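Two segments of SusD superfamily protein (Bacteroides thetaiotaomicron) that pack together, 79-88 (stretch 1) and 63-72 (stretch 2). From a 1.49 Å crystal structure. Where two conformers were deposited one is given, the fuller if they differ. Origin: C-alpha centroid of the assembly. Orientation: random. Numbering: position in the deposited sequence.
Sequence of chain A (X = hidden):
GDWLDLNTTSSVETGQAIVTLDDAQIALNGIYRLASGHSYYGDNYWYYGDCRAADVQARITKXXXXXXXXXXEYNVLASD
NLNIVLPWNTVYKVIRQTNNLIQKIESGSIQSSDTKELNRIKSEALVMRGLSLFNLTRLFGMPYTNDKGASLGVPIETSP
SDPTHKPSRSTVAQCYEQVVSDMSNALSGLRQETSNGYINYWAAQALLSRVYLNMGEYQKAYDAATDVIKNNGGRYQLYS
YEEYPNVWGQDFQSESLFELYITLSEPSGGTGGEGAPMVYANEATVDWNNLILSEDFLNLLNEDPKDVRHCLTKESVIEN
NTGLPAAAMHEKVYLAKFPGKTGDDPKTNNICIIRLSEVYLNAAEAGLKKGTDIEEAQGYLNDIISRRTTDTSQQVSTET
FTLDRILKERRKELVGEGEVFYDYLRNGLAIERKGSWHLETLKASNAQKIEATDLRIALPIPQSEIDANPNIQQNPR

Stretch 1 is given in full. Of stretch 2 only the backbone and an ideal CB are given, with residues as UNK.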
# COMPACT_ATOMS: atom_id res chain seq x y z
N SER A 79 -14.97 17.52 2.17
CA SER A 79 -14.29 18.80 2.14
C SER A 79 -12.82 18.72 2.59
O SER A 79 -12.14 19.76 2.57
CB SER A 79 -15.02 19.77 3.04
OG SER A 79 -15.05 19.25 4.36
N ASP A 80 -12.33 17.56 3.02
CA ASP A 80 -11.01 17.48 3.66
C ASP A 80 -9.90 17.62 2.61
O ASP A 80 -9.73 16.76 1.75
CB ASP A 80 -10.92 16.18 4.43
CG ASP A 80 -9.74 16.11 5.38
OD1 ASP A 80 -8.62 16.48 4.93
OD2 ASP A 80 -9.92 15.63 6.54
N ASN A 81 -9.16 18.72 2.66
CA ASN A 81 -8.15 18.94 1.64
C ASN A 81 -6.99 17.96 1.74
O ASN A 81 -6.60 17.34 0.77
CB ASN A 81 -7.63 20.37 1.70
CG ASN A 81 -6.72 20.68 0.54
OD1 ASN A 81 -7.17 20.75 -0.62
ND2 ASN A 81 -5.43 20.88 0.83
N LEU A 82 -6.43 17.83 2.94
CA LEU A 82 -5.32 16.95 3.15
C LEU A 82 -5.63 15.50 2.82
O LEU A 82 -4.79 14.78 2.25
CB LEU A 82 -4.81 17.07 4.59
CG LEU A 82 -3.51 16.34 4.91
CD1 LEU A 82 -2.30 17.12 4.38
CD2 LEU A 82 -3.35 16.08 6.43
N ASN A 83 -6.83 15.06 3.19
CA ASN A 83 -7.12 13.64 3.17
C ASN A 83 -8.01 13.15 2.06
O ASN A 83 -8.10 11.94 1.85
CB ASN A 83 -7.72 13.28 4.52
CG ASN A 83 -6.74 13.53 5.66
OD1 ASN A 83 -5.59 13.13 5.54
ND2 ASN A 83 -7.19 14.16 6.74
N ILE A 84 -8.65 14.06 1.35
CA ILE A 84 -9.57 13.69 0.26
C ILE A 84 -9.22 14.42 -1.02
O ILE A 84 -8.95 13.77 -2.04
CB ILE A 84 -11.02 13.95 0.68
CG1 ILE A 84 -11.45 13.04 1.84
CG2 ILE A 84 -11.99 13.78 -0.51
CD1 ILE A 84 -11.45 11.53 1.55
N VAL A 85 -9.19 15.75 -1.00
CA VAL A 85 -8.95 16.50 -2.23
C VAL A 85 -7.55 16.20 -2.78
O VAL A 85 -7.37 15.89 -3.95
CB VAL A 85 -9.12 18.01 -2.01
CG1 VAL A 85 -8.87 18.80 -3.30
CG2 VAL A 85 -10.54 18.34 -1.52
N LEU A 86 -6.52 16.32 -1.93
CA LEU A 86 -5.16 16.13 -2.43
C LEU A 86 -4.90 14.68 -2.90
O LEU A 86 -4.33 14.49 -3.98
CB LEU A 86 -4.15 16.60 -1.35
CG LEU A 86 -3.96 18.11 -1.28
CD1 LEU A 86 -3.08 18.44 -0.08
CD2 LEU A 86 -3.35 18.68 -2.60
N PRO A 87 -5.29 13.66 -2.11
CA PRO A 87 -5.03 12.30 -2.61
C PRO A 87 -5.74 11.95 -3.90
O PRO A 87 -5.18 11.23 -4.71
CB PRO A 87 -5.44 11.41 -1.43
CG PRO A 87 -5.27 12.33 -0.20
CD PRO A 87 -5.71 13.66 -0.70
N TRP A 88 -6.94 12.46 -4.09
CA TRP A 88 -7.67 12.28 -5.35
C TRP A 88 -6.95 13.00 -6.50
O TRP A 88 -6.63 12.40 -7.53
CB TRP A 88 -9.07 12.85 -5.19
CG TRP A 88 -9.94 12.81 -6.41
CD1 TRP A 88 -9.99 13.74 -7.37
CD2 TRP A 88 -10.97 11.86 -6.72
NE1 TRP A 88 -10.98 13.43 -8.30
CE2 TRP A 88 -11.58 12.28 -7.91
CE3 TRP A 88 -11.39 10.68 -6.12
CZ2 TRP A 88 -12.64 11.56 -8.51
CZ3 TRP A 88 -12.44 9.96 -6.70
CH2 TRP A 88 -13.05 10.41 -7.87
N UNK A 63 -8.62 16.26 14.38
CA UNK A 63 -9.77 16.85 13.69
C UNK A 63 -9.64 16.86 12.17
O UNK A 63 -8.67 16.39 11.59
CB UNK A 63 -9.98 18.28 14.18
N UNK A 64 -10.66 17.43 11.55
CA UNK A 64 -10.76 17.47 10.10
C UNK A 64 -9.57 18.20 9.47
O UNK A 64 -9.09 19.21 10.02
CB UNK A 64 -12.07 18.14 9.69
N UNK A 65 -9.08 17.66 8.36
CA UNK A 65 -8.07 18.37 7.57
C UNK A 65 -6.65 18.18 8.08
O UNK A 65 -5.75 18.84 7.57
CB UNK A 65 -8.40 19.86 7.54
N UNK A 66 -6.49 17.31 9.08
CA UNK A 66 -5.20 17.06 9.72
C UNK A 66 -4.88 15.57 9.63
O UNK A 66 -5.72 14.76 9.23
CB UNK A 66 -5.21 17.53 11.18
N UNK A 67 -3.66 15.20 9.97
CA UNK A 67 -3.16 13.89 9.58
C UNK A 67 -3.68 12.74 10.43
O UNK A 67 -3.83 12.85 11.67
CB UNK A 67 -1.63 13.90 9.63
N UNK A 68 -3.99 11.66 9.72
CA UNK A 68 -4.28 10.33 10.24
C UNK A 68 -5.67 10.17 10.88
O UNK A 68 -6.47 9.28 10.49
CB UNK A 68 -3.21 9.96 11.27
N UNK A 69 -5.99 11.02 11.83
CA UNK A 69 -7.17 10.78 12.64
C UNK A 69 -8.50 10.72 11.85
O UNK A 69 -9.36 9.93 12.23
CB UNK A 69 -7.26 11.88 13.70
N UNK A 70 -8.70 11.56 10.83
CA UNK A 70 -9.98 11.43 10.13
C UNK A 70 -10.17 10.10 9.42
O UNK A 70 -11.32 9.65 9.27
CB UNK A 70 -10.12 12.56 9.11
N UNK A 71 -9.09 9.48 8.94
CA UNK A 71 -9.14 8.12 8.42
C UNK A 71 -9.41 7.11 9.55
O UNK A 71 -10.34 6.27 9.47
CB UNK A 71 -7.83 7.78 7.70
N UNK A 72 -8.58 7.16 10.56
CA UNK A 72 -8.66 6.23 11.70
C UNK A 72 -10.03 6.23 12.36
O UNK A 72 -10.51 5.17 12.77
CB UNK A 72 -7.60 6.58 12.74

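Position 63 opens a type II beta turn that runs to 66. Its phi of 79° by itself favours glycine, and nothing of stretch 1 lies near its ideal CB; the residue is Gly63. Position 64 has extended angles (-60/140) and a CB pointing sideways, the ideal CB 4.6 Å from Asp80 OD2. A small polar side chain would suit the site, and an acidic one would need something between it and that carboxylate. The residue is Asp64, and a water mediates: it donates to Asp64 OD1 (2.8 Å) and to Asp80 OD2 (2.7 Å), so the two acids share a donor.

At position 65 the backbone turns to 83/7, again favouring glycine, although asparagine or aspartate can also adopt such angles. The ideal CB would stand 4.3 Å from Asp80 OD1. The residue is Gly65. Its N donates to Asp80 OD2 (2.9 Å), while its O lies 3.6 Å from Leu82 CB. Asp80 thereby joins the segments, since its OD1 caps its own helix by accepting from Asn83 N (2.9 Å).

The CB of position 66 points away from stretch 1, so a long polar chain is as acceptable as many others. The residue is Lys66, whose contribution here comes from the backbone: Asn83 ND2 donates to Lys66 O (3.0 Å), with a nearly straight angle of 167°. The same amide nitrogen donates to Asp80 OD2 (3.1 Å), which fixes the Asn83 side chain between the segments.

At position 67 the CB points sideways, the ideal CB 4.2 Å from Leu82 CD2, so aliphatic carbon near the backbone is welcome. Arg67 meets this with its CB, and its end leads away to partners elsewhere in the structure.

The CB of 68 points away from stretch 1, which asks nothing of it; phi of 76° is unusual for any residue but glycine, asparagine or aspartate. The residue is nonetheless Val68, at the N-cap; its N donates to a water (2.8 Å) that in turn donates to Asn83 OD1 (2.7 Å). At 69, with helical angles and no stretch 1 atom near its ideal CB, many residues would fit; Ser69 begins the helix.

Position 70 points toward stretch 1, its ideal CB 4.0 Å from Asp80 OD2 and 4.1 Å from Asn83 ND2. A compact side chain suits, and phi of -64° in the first helical turn permits proline. Pro70 places CG 3.6 Å from Asn83 ND2.

Position 71 has no stretch 1 atom near its ideal CB, yet Asn83 O is free of helical bonding within the segment, inviting a long donor. Tyr71 reaches it, OH donating to Asn83 O (2.7 Å), with Asn83 CG over one ring face. Position 72 lies out of reach, with helical angles most residues accept; it is Tyr72.

Stretch 2 (63-72) GDGKRVSPYY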
# COMPACT_ATOMS: atom_id res chain seq x y z
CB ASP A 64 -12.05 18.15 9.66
CG ASP A 64 -13.30 17.36 10.02
OD1 ASP A 64 -13.25 16.12 9.99
OD2 ASP A 64 -14.34 18.02 10.24
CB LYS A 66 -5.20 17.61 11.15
CG LYS A 66 -5.35 19.15 11.23
CD LYS A 66 -4.08 19.91 10.83
CE LYS A 66 -4.26 21.43 10.80
NZ LYS A 66 -4.85 21.83 9.50
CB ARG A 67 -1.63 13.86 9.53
CG ARG A 67 -0.92 13.87 10.87
CD ARG A 67 0.64 13.89 10.68
NE ARG A 67 1.03 15.21 10.24
CZ ARG A 67 1.35 16.24 11.01
NH1 ARG A 67 1.53 16.09 12.33
NH2 ARG A 67 1.53 17.43 10.47
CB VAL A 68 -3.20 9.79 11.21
CG1 VAL A 68 -3.59 8.35 11.69
CG2 VAL A 68 -1.81 9.75 10.56
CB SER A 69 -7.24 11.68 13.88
OG SER A 69 -7.36 13.06 13.59
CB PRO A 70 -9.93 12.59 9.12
CG PRO A 70 -8.99 13.62 9.77
CD PRO A 70 -7.94 12.75 10.36
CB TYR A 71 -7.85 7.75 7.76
CG TYR A 71 -7.50 8.49 6.48
CD1 TYR A 71 -8.43 8.86 5.54
CD2 TYR A 71 -6.18 8.70 6.17
CE1 TYR A 71 -8.05 9.47 4.34
CE2 TYR A 71 -5.78 9.32 4.96
CZ TYR A 71 -6.71 9.68 4.05
OH TYR A 71 -6.29 10.28 2.90
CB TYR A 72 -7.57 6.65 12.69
CG TYR A 72 -7.60 6.00 14.06
CD1 TYR A 72 -7.32 4.65 14.23
CD2 TYR A 72 -7.87 6.75 15.17
CE1 TYR A 72 -7.32 4.10 15.50
CE2 TYR A 72 -7.85 6.21 16.44
CZ TYR A 72 -7.58 4.89 16.60
OH TYR A 72 -7.55 4.35 17.87
O HOH W 1 -12.56 15.63 7.30
O HOH W 2 -3.78 11.65 6.96
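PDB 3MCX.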